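Local coordinates for protein toll-like receptor 13 (Mus musculus, PDB 4Z0C) that recognises bacterial 23S ribosomal RNA through its leucine-rich-repeat ectodomain and signals via MYD88 and TRAF6 to activate NF-kappa-B in innate immunity, at residues L455-K461 against D478-L484; L439-R445 against P465-L471; M169-P175 against R192-A198. All coordinates share one frame; numbering follows the deposited sequence.

Contact 1 (L455-K461 against D478-L484). With nucleotides of chain C.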
loop_
_atom_site.group_PDB
_atom_site.type_symbol
_atom_site.label_atom_id
_atom_site.label_comp_id
_atom_site.label_asym_id
_atom_site.label_seq_id
_atom_site.Cartn_x
_atom_site.Cartn_y
_atom_site.Cartn_z
ATOM N N LEU A 455 -15.584 4.429 2.894
ATOM C CA LEU A 455 -14.524 5.305 3.406
ATOM C C LEU A 455 -13.176 4.840 2.907
ATOM O O LEU A 455 -12.147 5.165 3.478
ATOM C CB LEU A 455 -14.502 5.327 4.926
ATOM C CG LEU A 455 -15.649 6.117 5.527
ATOM C CD1 LEU A 455 -15.835 5.709 6.973
ATOM C CD2 LEU A 455 -15.372 7.599 5.389
ATOM N N SER A 456 -13.191 4.061 1.839
ATOM C CA SER A 456 -11.971 3.449 1.357
ATOM C C SER A 456 -11.012 4.443 0.714
ATOM O O SER A 456 -11.424 5.495 0.231
ATOM C CB SER A 456 -12.297 2.304 0.405
ATOM O OG SER A 456 -12.976 2.795 -0.725
ATOM N N HIS A 457 -9.726 4.098 0.729
ATOM C CA HIS A 457 -8.691 4.888 0.072
ATOM C C HIS A 457 -8.588 6.301 0.635
ATOM O O HIS A 457 -8.318 7.266 -0.087
ATOM C CB HIS A 457 -8.947 4.960 -1.431
ATOM C CG HIS A 457 -8.783 3.662 -2.147
ATOM N ND1 HIS A 457 -7.549 3.164 -2.506
ATOM C CD2 HIS A 457 -9.699 2.779 -2.615
ATOM C CE1 HIS A 457 -7.710 2.025 -3.159
ATOM N NE2 HIS A 457 -9.006 1.780 -3.248
ATOM N N ASN A 458 -8.839 6.421 1.923
ATOM C CA ASN A 458 -8.514 7.647 2.634
ATOM C C ASN A 458 -7.173 7.460 3.326
ATOM O O ASN A 458 -6.374 6.613 2.912
ATOM C CB ASN A 458 -9.614 7.971 3.621
ATOM C CG ASN A 458 -10.820 8.533 2.926
ATOM O OD1 ASN A 458 -10.812 9.694 2.519
ATOM N ND2 ASN A 458 -11.847 7.705 2.731
ATOM N N CYS A 459 -6.888 8.252 4.344
ATOM C CA CYS A 459 -5.666 8.013 5.114
ATOM C C CYS A 459 -6.021 7.762 6.571
ATOM O O CYS A 459 -5.333 8.252 7.464
ATOM C CB CYS A 459 -4.713 9.219 5.034
ATOM S SG CYS A 459 -4.691 10.165 3.462
ATOM N N LEU A 460 -7.092 7.011 6.819
ATOM C CA LEU A 460 -7.602 6.875 8.187
ATOM C C LEU A 460 -6.643 6.118 9.104
ATOM O O LEU A 460 -6.260 4.986 8.804
ATOM C CB LEU A 460 -8.972 6.208 8.210
ATOM C CG LEU A 460 -10.172 6.982 7.682
ATOM C CD1 LEU A 460 -11.375 6.038 7.534
ATOM C CD2 LEU A 460 -10.499 8.134 8.593
ATOM N N LYS A 461 -6.251 6.762 10.206
ATOM C CA LYS A 461 -5.422 6.135 11.240
ATOM C C LYS A 461 -6.221 6.035 12.530
ATOM O O LYS A 461 -6.222 5.005 13.204
ATOM C CB LYS A 461 -4.164 6.965 11.511
ATOM C CG LYS A 461 -3.178 7.060 10.352
ATOM C CD LYS A 461 -1.757 7.273 10.849
ATOM C CE LYS A 461 -0.840 7.873 9.782
ATOM N NZ LYS A 461 -0.888 7.185 8.465
ATOM N N ASP A 478 -17.299 -0.086 4.081
ATOM C CA ASP A 478 -16.051 -0.273 3.356
ATOM C C ASP A 478 -14.946 0.622 3.942
ATOM O O ASP A 478 -15.000 1.853 3.823
ATOM C CB ASP A 478 -16.253 0.061 1.882
ATOM C CG ASP A 478 -15.015 -0.232 1.036
ATOM O OD1 ASP A 478 -13.933 -0.453 1.615
ATOM O OD2 ASP A 478 -15.113 -0.227 -0.212
ATOM N N LEU A 479 -13.947 -0.004 4.572
ATOM C CA LEU A 479 -12.810 0.709 5.164
ATOM C C LEU A 479 -11.486 0.266 4.560
ATOM O O LEU A 479 -10.447 0.417 5.180
ATOM C CB LEU A 479 -12.771 0.505 6.683
ATOM C CG LEU A 479 -13.803 1.307 7.470
ATOM C CD1 LEU A 479 -13.959 0.803 8.893
ATOM C CD2 LEU A 479 -13.404 2.771 7.473
ATOM N N MET A 480 -11.531 -0.299 3.359
ATOM C CA MET A 480 -10.325 -0.798 2.695
ATOM C C MET A 480 -9.323 0.298 2.361
ATOM O O MET A 480 -9.691 1.464 2.156
ATOM C CB MET A 480 -10.704 -1.544 1.412
ATOM C CG MET A 480 -11.715 -2.691 1.642
ATOM S SD MET A 480 -11.110 -4.366 1.339
ATOM C CE MET A 480 -10.641 -4.334 -0.389
ATOM N N TYR A 481 -8.051 -0.080 2.307
ATOM C CA TYR A 481 -6.991 0.851 1.915
ATOM C C TYR A 481 -6.916 2.102 2.782
ATOM O O TYR A 481 -6.948 3.214 2.291
ATOM C CB TYR A 481 -7.102 1.214 0.443
ATOM C CG TYR A 481 -6.792 0.046 -0.439
ATOM C CD1 TYR A 481 -5.486 -0.255 -0.782
ATOM C CD2 TYR A 481 -7.803 -0.790 -0.895
ATOM C CE1 TYR A 481 -5.190 -1.346 -1.581
ATOM C CE2 TYR A 481 -7.516 -1.892 -1.694
ATOM C CZ TYR A 481 -6.212 -2.153 -2.040
ATOM O OH TYR A 481 -5.916 -3.240 -2.833
ATOM N N ASN A 482 -6.814 1.892 4.084
ATOM C CA ASN A 482 -6.476 2.950 5.008
ATOM C C ASN A 482 -5.259 2.556 5.805
ATOM O O ASN A 482 -4.450 1.761 5.329
ATOM C CB ASN A 482 -7.658 3.295 5.905
ATOM C CG ASN A 482 -8.700 4.126 5.184
ATOM O OD1 ASN A 482 -8.507 5.326 4.980
ATOM N ND2 ASN A 482 -9.797 3.495 4.787
ATOM N N SER A 483 -5.110 3.132 6.997
ATOM C CA SER A 483 -3.955 2.849 7.849
ATOM C C SER A 483 -4.389 2.461 9.253
ATOM O O SER A 483 -3.676 2.714 10.233
ATOM C CB SER A 483 -3.018 4.068 7.919
ATOM O OG SER A 483 -2.376 4.290 6.673
ATOM N N LEU A 484 -5.554 1.833 9.348
ATOM C CA LEU A 484 -6.087 1.410 10.638
ATOM C C LEU A 484 -5.215 0.279 11.170
ATOM O O LEU A 484 -4.739 -0.542 10.389
ATOM C CB LEU A 484 -7.538 0.955 10.478
ATOM C CG LEU A 484 -8.392 2.012 9.766
ATOM C CD1 LEU A 484 -9.687 1.420 9.268
ATOM C CD2 LEU A 484 -8.657 3.242 10.665
ATOM P P G C 3 -5.884 -3.865 -7.160
ATOM O OP1 G C 3 -4.915 -2.931 -6.573
ATOM O OP2 G C 3 -5.394 -5.198 -7.585
ATOM O "O5'" G C 3 -7.058 -4.031 -6.095
ATOM C "C5'" G C 3 -7.008 -5.154 -5.209
ATOM C "C4'" G C 3 -8.369 -5.706 -4.851
ATOM O "O4'" G C 3 -9.061 -4.777 -3.983
ATOM C "C3'" G C 3 -9.318 -5.983 -6.021
ATOM O "O3'" G C 3 -10.187 -7.057 -5.667
ATOM C "C2'" G C 3 -10.152 -4.711 -6.063
ATOM O "O2'" G C 3 -11.417 -4.897 -6.648
ATOM C "C1'" G C 3 -10.281 -4.388 -4.573
ATOM N N9 G C 3 -10.482 -2.983 -4.241
ATOM C C8 G C 3 -9.672 -1.926 -4.571
ATOM N N7 G C 3 -10.106 -0.797 -4.086
ATOM C C5 G C 3 -11.258 -1.129 -3.384
ATOM C C6 G C 3 -12.161 -0.322 -2.644
ATOM O O6 G C 3 -12.157 0.894 -2.457
ATOM N N1 G C 3 -13.184 -1.068 -2.090
ATOM C C2 G C 3 -13.332 -2.425 -2.237
ATOM N N2 G C 3 -14.400 -2.950 -1.624
ATOM N N3 G C 3 -12.505 -3.192 -2.926
ATOM C C4 G C 3 -11.498 -2.482 -3.466
#
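His457 and Tyr481, equivalent positions of two successive leucine-rich repeats, lie side by side as an offset stack, ring centroids 4.5 Å apart and planes only 5° from parallel. The overlap is partial: Tyr481 CB sits over one imidazole face, while His457 CE1 comes down over the tyrosine ring toward its rim. Both rings leave the backbone with CG anti to the carbonyl carbon (chi1 -68° in each), on similar backbone conformations with positive phi, so the side chains run the same way. The stack limits the tilt of the imidazole, whose NE2 edge faces guanine G3 of the RNA, chain C, and NE2 donates to N7 of that base over 2.9 Å. Ser456 OG donates to O6 of the same guanine at 2.7 Å. From the other segment, Asp478 OD2 accepts from N1 (2.8 Å) and N2 of G3, and OD1 accepts from Met480 N in an Asx turn that helps to orient the carboxylate. The Hoogsteen side (N7, O6) is read by one repeat and N1 and N2 by the next, a pattern of donors and acceptors that suits guanine. Met480 CE approaches the base at N3.

Behind this site the buried amide of Asn482 bridges the repeats. Its OD1 accepts from Leu460 N at 2.9 Å, and ND2 donates to Leu455 O and, within its own segment, to Leu479 O, both in the amide plane. Asn458 ND2 reaches Leu455 O from the opposite face of the carbonyl. Leu479 CD2 packs on Leu455 CB and Leu460 CD1.

The two segments leave the neighbouring parallel strands 452-454 and 476-478; Asn506 repeats the asparagine role one coil further on, Phe505 stacks on Tyr481, and Lys502 of strand 500-502 lies against Asp478 and Met480.

Contact 2 (L439-R445 against P465-L471); sequences LNHGTFR and PNSFSGL
Pro465 meets the 439-445 segment through its carbonyl, with O 3.4 Å from His441 CB; the imidazole itself turns elsewhere, its ND1 bonded to Glu464. At Asn466 the backbone makes the one direct hydrogen bond between the segments, Gly442 N donating to Asn466 O over 3.0 Å. Gly442 has positive phi, as expected at the third position of the type II turn from Asn440 to Thr443.

Ser467 packs closely on the other segment. Its OG lies beside Leu439 CB and is hydrogen-bonded to Glu464 O, while its carbonyl O points at the edge of the Phe444 ring, 3.4 Å from CD2. The same carbonyl accepts from a water that also donates to Ser469 O and accepts from Phe444 N, at 3.1 Å, so three backbone groups are joined between the segments by one molecule.

Phe468 directs its ring inward, where CZ touches Leu439 CD2 at 3.5 Å. The two side chains cross at about a right angle, whereas Phe444 and Phe468 run alongside each other in the same direction, both with CG anti to the carbonyl carbon (chi1 -44° and -55°). Ser469 OG contacts Arg445 CG at 3.3 Å. The arginine chain then bends at chi2 and chi3 and lays one face of its guanidinium over Gly470 CA, 3.7 Å above the plane. Leu471 closes the row, placing CD1 3.8 Å from Phe444 CB.

Such a ladder of equivalent turns, with a phenylalanine from each repeat buried against Leu453 of strand 452-454, is typical of the convex side of a Toll-like receptor leucine-rich-repeat solenoid, where phenylalanines of successive coils pack side by side.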
loop_
_atom_site.group_PDB
_atom_site.type_symbol
_atom_site.label_atom_id
_atom_site.label_comp_id
_atom_site.label_asym_id
_atom_site.label_seq_id
_atom_site.Cartn_x
_atom_site.Cartn_y
_atom_site.Cartn_z
ATOM N N LEU A 439 -11.718 10.063 12.023
ATOM C CA LEU A 439 -13.170 10.050 12.046
ATOM C C LEU A 439 -13.607 10.492 13.437
ATOM O O LEU A 439 -13.206 9.895 14.437
ATOM C CB LEU A 439 -13.655 8.636 11.755
ATOM C CG LEU A 439 -14.871 8.374 10.876
ATOM C CD1 LEU A 439 -14.938 9.281 9.632
ATOM C CD2 LEU A 439 -14.864 6.895 10.474
ATOM N N ASN A 440 -14.393 11.561 13.506
ATOM C CA ASN A 440 -14.821 12.079 14.798
ATOM C C ASN A 440 -16.102 11.396 15.251
ATOM O O ASN A 440 -16.865 10.892 14.421
ATOM C CB ASN A 440 -15.027 13.596 14.732
ATOM C CG ASN A 440 -13.779 14.337 14.278
ATOM O OD1 ASN A 440 -13.795 15.028 13.254
ATOM N ND2 ASN A 440 -12.684 14.188 15.033
ATOM N N HIS A 441 -16.343 11.386 16.559
ATOM C CA HIS A 441 -17.565 10.797 17.098
ATOM C C HIS A 441 -18.788 11.523 16.546
ATOM O O HIS A 441 -18.794 12.756 16.398
ATOM C CB HIS A 441 -17.588 10.862 18.632
ATOM C CG HIS A 441 -17.791 12.244 19.178
ATOM N ND1 HIS A 441 -16.792 13.193 19.196
ATOM C CD2 HIS A 441 -18.885 12.837 19.713
ATOM C CE1 HIS A 441 -17.260 14.313 19.720
ATOM N NE2 HIS A 441 -18.526 14.124 20.041
ATOM N N GLY A 442 -19.815 10.741 16.231
ATOM C CA GLY A 442 -21.089 11.278 15.801
ATOM C C GLY A 442 -21.133 11.848 14.400
ATOM O O GLY A 442 -22.141 12.460 14.025
ATOM N N THR A 443 -20.062 11.659 13.627
ATOM C CA THR A 443 -19.988 12.260 12.290
ATOM C C THR A 443 -21.184 11.876 11.417
ATOM O O THR A 443 -21.654 12.692 10.637
ATOM C CB THR A 443 -18.666 11.933 11.555
ATOM O OG1 THR A 443 -17.578 12.587 12.212
ATOM C CG2 THR A 443 -18.712 12.410 10.099
ATOM N N PHE A 444 -21.683 10.646 11.579
ATOM C CA PHE A 444 -22.790 10.136 10.759
ATOM C C PHE A 444 -24.073 9.938 11.570
ATOM O O PHE A 444 -24.981 9.259 11.116
ATOM C CB PHE A 444 -22.408 8.812 10.072
ATOM C CG PHE A 444 -21.034 8.813 9.476
ATOM C CD1 PHE A 444 -20.788 9.440 8.270
ATOM C CD2 PHE A 444 -19.980 8.199 10.136
ATOM C CE1 PHE A 444 -19.515 9.461 7.721
ATOM C CE2 PHE A 444 -18.704 8.202 9.592
ATOM C CZ PHE A 444 -18.474 8.840 8.375
ATOM N N ARG A 445 -24.129 10.504 12.773
ATOM C CA ARG A 445 -25.313 10.393 13.637
ATOM C C ARG A 445 -26.668 10.655 12.965
ATOM O O ARG A 445 -27.616 9.909 13.214
ATOM C CB ARG A 445 -25.186 11.290 14.879
ATOM C CG ARG A 445 -24.887 10.555 16.160
ATOM C CD ARG A 445 -25.947 10.840 17.223
ATOM N NE ARG A 445 -27.165 10.052 17.023
ATOM C CZ ARG A 445 -27.395 8.859 17.570
ATOM N NH1 ARG A 445 -26.487 8.303 18.362
ATOM N NH2 ARG A 445 -28.536 8.218 17.324
ATOM N N PRO A 465 -14.026 6.641 19.316
ATOM C CA PRO A 465 -15.133 5.801 19.780
ATOM C C PRO A 465 -16.436 6.440 19.350
ATOM O O PRO A 465 -16.492 7.665 19.302
ATOM C CB PRO A 465 -15.008 5.871 21.303
ATOM C CG PRO A 465 -13.577 6.235 21.552
ATOM C CD PRO A 465 -13.172 7.110 20.423
ATOM N N ASN A 466 -17.450 5.636 19.043
ATOM C CA ASN A 466 -18.738 6.147 18.565
ATOM C C ASN A 466 -18.662 6.949 17.251
ATOM O O ASN A 466 -19.509 7.808 16.992
ATOM C CB ASN A 466 -19.440 6.969 19.658
ATOM C CG ASN A 466 -19.671 6.175 20.932
ATOM O OD1 ASN A 466 -19.982 4.985 20.889
ATOM N ND2 ASN A 466 -19.499 6.830 22.077
ATOM N N SER A 467 -17.641 6.675 16.440
ATOM C CA SER A 467 -17.541 7.263 15.104
ATOM C C SER A 467 -18.769 6.917 14.270
ATOM O O SER A 467 -19.226 7.717 13.464
ATOM C CB SER A 467 -16.303 6.736 14.380
ATOM O OG SER A 467 -15.150 7.465 14.734
ATOM N N PHE A 468 -19.298 5.717 14.492
ATOM C CA PHE A 468 -20.387 5.171 13.704
ATOM C C PHE A 468 -21.706 5.063 14.468
ATOM O O PHE A 468 -22.572 4.270 14.093
ATOM C CB PHE A 468 -20.004 3.787 13.163
ATOM C CG PHE A 468 -18.722 3.767 12.385
ATOM C CD1 PHE A 468 -18.653 4.328 11.122
ATOM C CD2 PHE A 468 -17.580 3.194 12.923
ATOM C CE1 PHE A 468 -17.486 4.304 10.401
ATOM C CE2 PHE A 468 -16.395 3.174 12.217
ATOM C CZ PHE A 468 -16.343 3.726 10.952
ATOM N N SER A 469 -21.871 5.835 15.537
ATOM C CA SER A 469 -23.171 5.850 16.218
ATOM C C SER A 469 -24.289 6.419 15.306
ATOM O O SER A 469 -24.042 7.237 14.409
ATOM C CB SER A 469 -23.096 6.623 17.538
ATOM O OG SER A 469 -23.046 8.014 17.315
ATOM N N GLY A 470 -25.512 5.948 15.513
ATOM C CA GLY A 470 -26.634 6.389 14.712
ATOM C C GLY A 470 -26.819 5.613 13.415
ATOM O O GLY A 470 -27.841 5.744 12.745
ATOM N N LEU A 471 -25.830 4.806 13.051
ATOM C CA LEU A 471 -25.901 4.054 11.807
ATOM C C LEU A 471 -26.554 2.695 12.049
ATOM O O LEU A 471 -26.016 1.653 11.685
ATOM C CB LEU A 471 -24.517 3.897 11.191
ATOM C CG LEU A 471 -23.917 5.217 10.715
ATOM C CD1 LEU A 471 -22.521 5.036 10.133
ATOM C CD2 LEU A 471 -24.841 5.897 9.701
HETATM O O HOH W 1 -21.618 8.674 13.907
#

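Contact 3 (M169-P175 against R192-A198); sequences MYLDHSP and RELNFSA
Consecutive coils of the leucine-rich-repeat solenoid, LRR 6 and LRR 7, meet here, and the two segments run almost parallel, their end-to-end directions 10° apart. The coils are first tied through the backbone: Arg192 N donates to Met169 O over 2.9 Å. Beside this bond Met169 and Arg192 extend together in the same direction, CG against CG, until Met169 SD comes to lie over one face of the guanidinium, offset toward its rim. Tyr170 crosses the arginine obliquely, its ring nearly perpendicular to the guanidinium plane at 87°.

Glu193 occupies the middle of the contact. Its chain is extended beyond CG and carries the carboxylate over to the 169-175 segment, where the two oxygens divide their work. OE2 uses its syn lone pair to accept from His173 NE2; the modelled separation of 2.5 Å is short enough for its exact value to be doubtful. The imidazole and carboxylate planes are close to coplanar, 17° apart. OE1 takes a weak bond from Leu171 N at 3.2 Å and lies at the edge of the Tyr170 ring, 3.2 Å from CD1.

Beneath the carboxylate, Leu171 CD2 rests between Glu193 CG, at 3.6 Å, and one face of the Phe196 ring, making a CH-pi contact. Farther along, Ala198 CB fits against the backbone of His173, and Pro175 CA makes a CA-H...O contact with Ala198 O at 3.3 Å.

With a hydrogen bond to the imidazole and only a weak bond from Leu171 N at the other oxygen, the buried Glu193 carboxylate may be stabilised as an anion, and its charge may in turn favour protonation of His173.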
loop_
_atom_site.group_PDB
_atom_site.type_symbol
_atom_site.label_atom_id
_atom_site.label_comp_id
_atom_site.label_asym_id
_atom_site.label_seq_id
_atom_site.Cartn_x
_atom_site.Cartn_y
_atom_site.Cartn_z
ATOM N N MET A 169 -18.853 3.932 -46.189
ATOM C CA MET A 169 -18.793 5.290 -46.697
ATOM C C MET A 169 -20.148 5.635 -47.277
ATOM O O MET A 169 -20.598 6.773 -47.176
ATOM C CB MET A 169 -17.717 5.398 -47.778
ATOM C CG MET A 169 -17.287 6.813 -48.120
ATOM S SD MET A 169 -15.659 6.850 -48.901
ATOM C CE MET A 169 -14.686 5.914 -47.722
ATOM N N TYR A 170 -20.795 4.642 -47.890
ATOM C CA TYR A 170 -22.100 4.858 -48.507
ATOM C C TYR A 170 -23.147 3.827 -48.101
ATOM O O TYR A 170 -22.831 2.659 -47.893
ATOM C CB TYR A 170 -21.951 4.857 -50.030
ATOM C CG TYR A 170 -21.007 5.924 -50.515
ATOM C CD1 TYR A 170 -21.364 7.262 -50.444
ATOM C CD2 TYR A 170 -19.751 5.603 -51.030
ATOM C CE1 TYR A 170 -20.509 8.253 -50.861
ATOM C CE2 TYR A 170 -18.884 6.599 -51.461
ATOM C CZ TYR A 170 -19.279 7.922 -51.377
ATOM O OH TYR A 170 -18.450 8.939 -51.787
ATOM N N LEU A 171 -24.401 4.258 -48.016
ATOM C CA LEU A 171 -25.503 3.322 -47.842
ATOM C C LEU A 171 -25.869 2.673 -49.180
ATOM O O LEU A 171 -25.294 3.007 -50.213
ATOM C CB LEU A 171 -26.730 4.005 -47.223
ATOM C CG LEU A 171 -26.760 4.286 -45.717
ATOM C CD1 LEU A 171 -25.500 3.777 -45.023
ATOM C CD2 LEU A 171 -27.003 5.752 -45.433
ATOM N N ASP A 172 -26.797 1.719 -49.144
ATOM C CA ASP A 172 -27.213 0.986 -50.343
ATOM C C ASP A 172 -28.497 1.559 -50.975
ATOM O O ASP A 172 -29.370 2.066 -50.268
ATOM C CB ASP A 172 -27.389 -0.499 -49.996
ATOM C CG ASP A 172 -28.094 -1.277 -51.092
ATOM O OD1 ASP A 172 -29.341 -1.342 -51.057
ATOM O OD2 ASP A 172 -27.407 -1.821 -51.983
ATOM N N HIS A 173 -28.619 1.466 -52.301
ATOM C CA HIS A 173 -29.770 2.064 -52.992
ATOM C C HIS A 173 -30.590 1.163 -53.914
ATOM O O HIS A 173 -31.103 1.617 -54.933
ATOM C CB HIS A 173 -29.366 3.363 -53.683
ATOM C CG HIS A 173 -28.883 4.399 -52.723
ATOM N ND1 HIS A 173 -29.743 5.183 -51.980
ATOM C CD2 HIS A 173 -27.633 4.750 -52.342
ATOM C CE1 HIS A 173 -29.042 5.982 -51.202
ATOM N NE2 HIS A 173 -27.757 5.741 -51.401
ATOM N N SER A 174 -30.709 -0.109 -53.550
ATOM C CA SER A 174 -31.708 -0.989 -54.141
ATOM C C SER A 174 -32.723 -1.273 -53.051
ATOM O O SER A 174 -32.344 -1.521 -51.911
ATOM C CB SER A 174 -31.084 -2.287 -54.652
ATOM O OG SER A 174 -29.764 -2.068 -55.114
ATOM N N PRO A 175 -34.019 -1.188 -53.384
ATOM C CA PRO A 175 -35.060 -1.304 -52.355
ATOM C C PRO A 175 -34.985 -2.596 -51.548
ATOM O O PRO A 175 -34.952 -3.694 -52.108
ATOM C CB PRO A 175 -36.360 -1.245 -53.162
ATOM C CG PRO A 175 -35.998 -0.495 -54.398
ATOM C CD PRO A 175 -34.566 -0.822 -54.701
ATOM N N ARG A 192 -20.717 9.285 -45.741
ATOM C CA ARG A 192 -20.847 10.552 -46.456
ATOM C C ARG A 192 -22.315 10.898 -46.593
ATOM O O ARG A 192 -22.656 12.013 -46.956
ATOM C CB ARG A 192 -20.220 10.470 -47.849
ATOM C CG ARG A 192 -18.728 10.211 -47.864
ATOM C CD ARG A 192 -17.916 11.484 -48.030
ATOM N NE ARG A 192 -16.483 11.193 -48.009
ATOM C CZ ARG A 192 -15.774 10.833 -49.075
ATOM N NH1 ARG A 192 -14.477 10.585 -48.961
ATOM N NH2 ARG A 192 -16.364 10.710 -50.257
ATOM N N GLU A 193 -23.188 9.945 -46.279
ATOM C CA GLU A 193 -24.621 10.157 -46.467
ATOM C C GLU A 193 -25.448 9.511 -45.359
ATOM O O GLU A 193 -25.023 8.547 -44.727
ATOM C CB GLU A 193 -25.063 9.575 -47.819
ATOM C CG GLU A 193 -25.524 8.118 -47.714
ATOM C CD GLU A 193 -25.549 7.374 -49.038
ATOM O OE1 GLU A 193 -24.460 7.098 -49.590
ATOM O OE2 GLU A 193 -26.657 7.041 -49.513
ATOM N N LEU A 194 -26.639 10.047 -45.136
ATOM C CA LEU A 194 -27.604 9.439 -44.231
ATOM C C LEU A 194 -28.951 9.280 -44.939
ATOM O O LEU A 194 -30.006 9.534 -44.360
ATOM C CB LEU A 194 -27.757 10.273 -42.949
ATOM C CG LEU A 194 -26.691 10.039 -41.872
ATOM C CD1 LEU A 194 -26.857 10.986 -40.698
ATOM C CD2 LEU A 194 -26.727 8.601 -41.395
ATOM N N ASN A 195 -28.902 8.853 -46.197
ATOM C CA ASN A 195 -30.098 8.699 -47.021
ATOM C C ASN A 195 -30.636 7.266 -46.957
ATOM O O ASN A 195 -30.104 6.366 -47.613
ATOM C CB ASN A 195 -29.757 9.092 -48.470
ATOM C CG ASN A 195 -30.936 8.959 -49.419
ATOM O OD1 ASN A 195 -32.059 8.646 -49.008
ATOM N ND2 ASN A 195 -30.678 9.179 -50.708
ATOM N N PHE A 196 -31.700 7.048 -46.190
ATOM C CA PHE A 196 -32.231 5.689 -46.033
ATOM C C PHE A 196 -33.463 5.359 -46.903
ATOM O O PHE A 196 -34.246 4.493 -46.541
ATOM C CB PHE A 196 -32.565 5.399 -44.556
ATOM C CG PHE A 196 -31.362 5.139 -43.691
ATOM C CD1 PHE A 196 -30.603 6.184 -43.197
ATOM C CD2 PHE A 196 -31.001 3.846 -43.354
ATOM C CE1 PHE A 196 -29.502 5.948 -42.384
ATOM C CE2 PHE A 196 -29.890 3.603 -42.548
ATOM C CZ PHE A 196 -29.141 4.666 -42.067
ATOM N N SER A 197 -33.633 6.045 -48.032
ATOM C CA SER A 197 -34.759 5.795 -48.957
ATOM C C SER A 197 -34.990 4.325 -49.300
ATOM O O SER A 197 -36.048 3.767 -49.015
ATOM C CB SER A 197 -34.539 6.562 -50.262
ATOM O OG SER A 197 -34.710 7.954 -50.062
ATOM N N ALA A 198 -33.974 3.689 -49.872
ATOM C CA ALA A 198 -34.086 2.318 -50.356
ATOM C C ALA A 198 -34.003 1.258 -49.255
ATOM O O ALA A 198 -33.971 0.052 -49.535
ATOM C CB ALA A 198 -33.023 2.061 -51.405
#

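Contacts 1 and 2 share LRR 18, and their segments alternate along the chain; contact 1 joins LRR 18 to LRR 19 and contact 2 joins LRR 17 to LRR 18, with centres 16 Å apart. Their hydrophobic ends meet inside the solenoid, where Leu455 CD1 packs on Leu439 CD2 at 3.8 Å and Leu479 approaches the Phe468 ring. Contact 1 grips guanine G3 of the RNA directly, whereas the nearest atom of contact 2 is about 14 Å from the nucleic acid. Contact 3 joins an earlier pair of repeats on the opposite side of the chain's centre, its centre 57 Å from that of contact 1 and its nearest atom about 21 Å from bound RNA.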